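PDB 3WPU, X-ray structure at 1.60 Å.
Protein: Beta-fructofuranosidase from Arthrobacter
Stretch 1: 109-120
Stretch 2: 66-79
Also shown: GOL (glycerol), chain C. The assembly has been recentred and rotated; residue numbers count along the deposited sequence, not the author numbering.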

# COMPACT_ATOMS: atom_id res chain seq x y z
N ASP A 109 -11.36 -1.98 16.59
CA ASP A 109 -10.54 -1.34 17.62
C ASP A 109 -9.06 -1.60 17.39
O ASP A 109 -8.24 -1.25 18.23
CB ASP A 109 -10.95 -1.82 19.02
CG ASP A 109 -12.35 -1.39 19.40
OD1 ASP A 109 -12.75 -0.28 19.03
OD2 ASP A 109 -13.06 -2.17 20.07
N ARG A 110 -8.74 -2.20 16.25
CA ARG A 110 -7.37 -2.64 16.01
C ARG A 110 -6.39 -1.49 15.86
O ARG A 110 -5.20 -1.64 16.13
CB ARG A 110 -7.29 -3.52 14.75
CG ARG A 110 -7.53 -2.82 13.40
CD ARG A 110 -7.68 -3.82 12.23
NE ARG A 110 -7.94 -3.16 10.94
CZ ARG A 110 -9.11 -2.76 10.47
NH1 ARG A 110 -10.23 -2.97 11.18
NH2 ARG A 110 -9.17 -2.16 9.28
N HIS A 111 -6.90 -0.34 15.42
CA HIS A 111 -6.00 0.73 14.97
C HIS A 111 -5.15 1.30 16.09
O HIS A 111 -3.97 1.57 15.89
CB HIS A 111 -6.79 1.83 14.29
CG HIS A 111 -7.74 1.30 13.26
ND1 HIS A 111 -7.33 0.96 12.00
CD2 HIS A 111 -9.05 0.97 13.34
CE1 HIS A 111 -8.36 0.50 11.31
NE2 HIS A 111 -9.41 0.48 12.11
N VAL A 112 -5.75 1.51 17.27
CA VAL A 112 -5.02 2.08 18.41
C VAL A 112 -4.20 1.07 19.21
O VAL A 112 -3.52 1.46 20.16
CB VAL A 112 -5.90 2.94 19.35
CG1 VAL A 112 -6.45 4.13 18.60
CG2 VAL A 112 -7.02 2.13 19.98
N PHE A 113 -4.23 -0.20 18.77
CA PHE A 113 -3.45 -1.28 19.39
C PHE A 113 -2.60 -2.03 18.37
O PHE A 113 -2.16 -3.14 18.61
CB PHE A 113 -4.40 -2.26 20.10
CG PHE A 113 -5.27 -1.60 21.12
CD1 PHE A 113 -4.73 -1.03 22.25
CD2 PHE A 113 -6.64 -1.56 20.95
CE1 PHE A 113 -5.53 -0.38 23.18
CE2 PHE A 113 -7.45 -0.92 21.88
CZ PHE A 113 -6.89 -0.34 23.00
N ALA A 114 -2.29 -1.36 17.25
CA ALA A 114 -1.63 -1.99 16.12
C ALA A 114 -0.14 -2.12 16.36
O ALA A 114 0.48 -1.21 16.93
CB ALA A 114 -1.84 -1.17 14.86
N LYS A 115 0.40 -3.24 15.92
CA LYS A 115 1.84 -3.52 15.96
C LYS A 115 2.29 -4.19 14.67
O LYS A 115 1.48 -4.72 13.93
CB LYS A 115 2.15 -4.41 17.16
CG LYS A 115 1.71 -3.82 18.48
CD LYS A 115 1.95 -4.81 19.61
CE LYS A 115 1.34 -4.30 20.89
NZ LYS A 115 1.67 -5.24 21.98
N ILE A 116 3.58 -4.10 14.36
CA ILE A 116 4.12 -4.82 13.23
C ILE A 116 4.60 -6.20 13.64
O ILE A 116 5.40 -6.36 14.57
CB ILE A 116 5.26 -4.03 12.54
CG1 ILE A 116 4.67 -2.76 11.94
CG2 ILE A 116 5.93 -4.92 11.50
CD1 ILE A 116 5.71 -1.76 11.44
N GLY A 117 4.10 -7.19 12.90
CA GLY A 117 4.52 -8.58 13.04
C GLY A 117 5.11 -9.07 11.73
O GLY A 117 5.18 -8.31 10.76
N TYR A 118 5.56 -10.31 11.69
CA TYR A 118 6.06 -10.88 10.45
C TYR A 118 5.65 -12.32 10.26
O TYR A 118 5.32 -13.01 11.22
CB TYR A 118 7.57 -10.71 10.33
CG TYR A 118 8.40 -11.56 11.29
CD1 TYR A 118 9.04 -12.70 10.84
CD2 TYR A 118 8.57 -11.20 12.62
CE1 TYR A 118 9.80 -13.48 11.69
CE2 TYR A 118 9.34 -11.98 13.49
CZ TYR A 118 9.97 -13.11 12.99
OH TYR A 118 10.76 -13.93 13.78
N PHE A 119 5.62 -12.74 8.99
CA PHE A 119 5.31 -14.12 8.64
C PHE A 119 6.40 -14.60 7.70
O PHE A 119 7.09 -13.79 7.06
CB PHE A 119 3.96 -14.24 7.91
CG PHE A 119 2.73 -13.91 8.74
CD1 PHE A 119 1.99 -14.93 9.30
CD2 PHE A 119 2.30 -12.60 8.89
CE1 PHE A 119 0.83 -14.65 10.02
CE2 PHE A 119 1.14 -12.31 9.61
CZ PHE A 119 0.42 -13.35 10.19
N TYR A 120 6.58 -15.92 7.61
CA TYR A 120 7.51 -16.51 6.67
C TYR A 120 7.01 -17.85 6.14
O TYR A 120 6.14 -18.51 6.77
CB TYR A 120 8.89 -16.65 7.29
CG TYR A 120 8.94 -17.48 8.55
CD1 TYR A 120 9.16 -18.84 8.49
CD2 TYR A 120 8.80 -16.88 9.80
CE1 TYR A 120 9.22 -19.60 9.64
CE2 TYR A 120 8.85 -17.63 10.96
CZ TYR A 120 9.07 -18.98 10.87
OH TYR A 120 9.13 -19.71 12.05
C1 GOL C . -4.18 2.03 10.41
O1 GOL C . -4.79 0.86 10.99
C2 GOL C . -3.05 1.58 9.47
O2 GOL C . -3.63 0.72 8.47
C3 GOL C . -2.34 2.78 8.84
O3 GOL C . -1.08 2.46 8.22
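Stretch 2 (66-79) DMSNEQVWVWDTWP

Stretch 2 begins with two overlapping turns, type I from D66 to N69 and type I' from S68 to Q71, then enters a strand that continues past the stretch. The N-to-C direction of this strand lies 55° from that of strand 115-120, with a signed crossing angle of -55° and a closest axial approach of 9.1 Å. No hydrogen bond joins the stretches, so side chains carry the contact.

The main rule is one flat ring under one extended chain. W75, chi1 p, directs its CA-CB bond toward stretch 1 and offers an indole face to R110. R110 leaves its backbone at p, and p then t lays CD over the six-membered ring, 3.5 Å from its centroid; chi3 t and a chi4 of -84° then bring CZ over the five-membered ring, 4.4 Å from its centroid, as a cation-pi contact. A114, its CB pointing toward stretch 2, brings that CB to 3.5 Å from W75 CH2. Glycerol O1 ties the same indole to H111, 3.0 Å from W75 NE1 and 2.7 Å from H111 ND1.

F119, at m, makes a second site. M67, p, t, m, places CE over its face, 4.1 Å from the ring centroid, while V74 CG2 lies 3.7 Å from F119 CZ. At a third site, I116 (m, t) extends CD1 to the edge of the W78 ring, 3.9 Å from CZ2.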

# COMPACT_ATOMS: atom_id res chain seq x y z
N ASP A 66 -7.98 -18.52 7.06
CA ASP A 66 -7.27 -17.52 7.86
C ASP A 66 -5.77 -17.83 7.91
O ASP A 66 -5.35 -18.93 8.28
CB ASP A 66 -7.87 -17.41 9.25
CG ASP A 66 -7.23 -16.31 10.06
OD1 ASP A 66 -7.82 -15.22 10.15
OD2 ASP A 66 -6.12 -16.57 10.58
N MET A 67 -4.96 -16.86 7.49
CA MET A 67 -3.54 -17.08 7.30
C MET A 67 -2.74 -17.33 8.58
O MET A 67 -1.65 -17.90 8.53
CB MET A 67 -2.97 -15.87 6.59
CG MET A 67 -2.92 -14.59 7.45
SD MET A 67 -2.51 -13.12 6.48
CE MET A 67 -0.77 -13.29 6.10
N SER A 68 -3.28 -16.88 9.72
CA SER A 68 -2.60 -17.01 11.01
C SER A 68 -3.26 -18.05 11.91
O SER A 68 -2.93 -18.14 13.09
CB SER A 68 -2.50 -15.66 11.74
OG SER A 68 -3.74 -15.22 12.34
N ASN A 69 -4.17 -18.84 11.34
CA ASN A 69 -4.98 -19.78 12.14
C ASN A 69 -5.68 -19.04 13.29
O ASN A 69 -5.82 -19.57 14.41
CB ASN A 69 -4.09 -20.90 12.68
CG ASN A 69 -3.60 -21.84 11.60
OD1 ASN A 69 -4.16 -21.92 10.50
ND2 ASN A 69 -2.56 -22.59 11.92
N GLU A 70 -6.11 -17.82 13.00
CA GLU A 70 -6.83 -16.94 13.91
C GLU A 70 -6.03 -16.60 15.18
O GLU A 70 -6.61 -16.27 16.21
CB GLU A 70 -8.24 -17.52 14.23
CG GLU A 70 -9.09 -17.82 13.01
CD GLU A 70 -10.52 -18.28 13.33
OE1 GLU A 70 -10.83 -18.51 14.51
OE2 GLU A 70 -11.33 -18.38 12.39
N GLN A 71 -4.70 -16.62 15.10
CA GLN A 71 -3.87 -16.19 16.23
C GLN A 71 -3.94 -14.67 16.43
O GLN A 71 -3.93 -14.20 17.57
CB GLN A 71 -2.40 -16.56 16.04
CG GLN A 71 -2.05 -18.03 16.11
CD GLN A 71 -0.60 -18.23 15.72
OE1 GLN A 71 0.30 -17.97 16.52
NE2 GLN A 71 -0.37 -18.61 14.45
N VAL A 72 -3.95 -13.93 15.32
CA VAL A 72 -4.01 -12.47 15.32
C VAL A 72 -4.96 -11.97 14.22
O VAL A 72 -5.35 -12.74 13.33
CB VAL A 72 -2.61 -11.83 15.05
CG1 VAL A 72 -1.72 -11.90 16.28
CG2 VAL A 72 -1.94 -12.43 13.83
N TRP A 73 -5.34 -10.70 14.31
CA TRP A 73 -5.96 -10.00 13.19
C TRP A 73 -4.81 -9.45 12.37
O TRP A 73 -3.88 -8.90 12.93
CB TRP A 73 -6.80 -8.81 13.62
CG TRP A 73 -8.03 -9.09 14.47
CD1 TRP A 73 -8.23 -8.68 15.74
CD2 TRP A 73 -9.23 -9.76 14.06
NE1 TRP A 73 -9.50 -9.08 16.17
CE2 TRP A 73 -10.12 -9.73 15.15
CE3 TRP A 73 -9.65 -10.36 12.87
CZ2 TRP A 73 -11.39 -10.30 15.08
CZ3 TRP A 73 -10.90 -10.94 12.82
CH2 TRP A 73 -11.76 -10.89 13.91
N VAL A 74 -4.90 -9.60 11.06
CA VAL A 74 -3.85 -9.13 10.15
C VAL A 74 -4.47 -8.17 9.16
O VAL A 74 -5.52 -8.45 8.62
CB VAL A 74 -3.28 -10.32 9.34
CG1 VAL A 74 -2.21 -9.84 8.38
CG2 VAL A 74 -2.73 -11.40 10.26
N TRP A 75 -3.79 -7.06 8.84
CA TRP A 75 -4.27 -6.22 7.74
C TRP A 75 -3.12 -5.76 6.88
O TRP A 75 -2.49 -6.63 6.23
CB TRP A 75 -5.29 -5.14 8.15
CG TRP A 75 -4.93 -4.01 9.16
CD1 TRP A 75 -4.99 -2.66 8.89
CD2 TRP A 75 -4.58 -4.10 10.56
NE1 TRP A 75 -4.69 -1.93 9.99
CE2 TRP A 75 -4.42 -2.78 11.03
CE3 TRP A 75 -4.39 -5.17 11.46
CZ2 TRP A 75 -4.05 -2.50 12.35
CZ3 TRP A 75 -4.03 -4.89 12.77
CH2 TRP A 75 -3.87 -3.56 13.21
N ASP A 76 -2.82 -4.47 6.82
CA ASP A 76 -1.82 -4.00 5.85
C ASP A 76 -0.55 -4.86 5.90
O ASP A 76 0.02 -5.05 6.97
CB ASP A 76 -1.36 -2.57 6.10
CG ASP A 76 -2.47 -1.56 6.20
OD1 ASP A 76 -3.66 -1.89 6.19
OD2 ASP A 76 -2.11 -0.39 6.33
N THR A 77 -0.12 -5.34 4.74
CA THR A 77 0.99 -6.25 4.64
C THR A 77 1.93 -5.74 3.55
O THR A 77 1.48 -5.18 2.53
CB THR A 77 0.50 -7.67 4.35
OG1 THR A 77 -0.30 -8.08 5.49
CG2 THR A 77 1.63 -8.63 4.09
N TRP A 78 3.22 -5.97 3.76
CA TRP A 78 4.23 -5.67 2.74
C TRP A 78 5.35 -6.70 2.66
O TRP A 78 5.75 -7.30 3.67
CB TRP A 78 4.81 -4.27 2.90
CG TRP A 78 5.42 -3.94 4.24
CD1 TRP A 78 6.74 -3.97 4.57
CD2 TRP A 78 4.73 -3.46 5.39
NE1 TRP A 78 6.92 -3.54 5.87
CE2 TRP A 78 5.68 -3.25 6.40
CE3 TRP A 78 3.37 -3.24 5.68
CZ2 TRP A 78 5.33 -2.79 7.68
CZ3 TRP A 78 3.03 -2.77 6.93
CH2 TRP A 78 4.00 -2.59 7.94
N PRO A 79 5.90 -6.87 1.44
CA PRO A 79 7.03 -7.79 1.23
C PRO A 79 8.37 -7.12 1.56
O PRO A 79 8.42 -5.95 1.87
CB PRO A 79 6.94 -8.08 -0.27
CG PRO A 79 6.44 -6.80 -0.84
CD PRO A 79 5.47 -6.25 0.18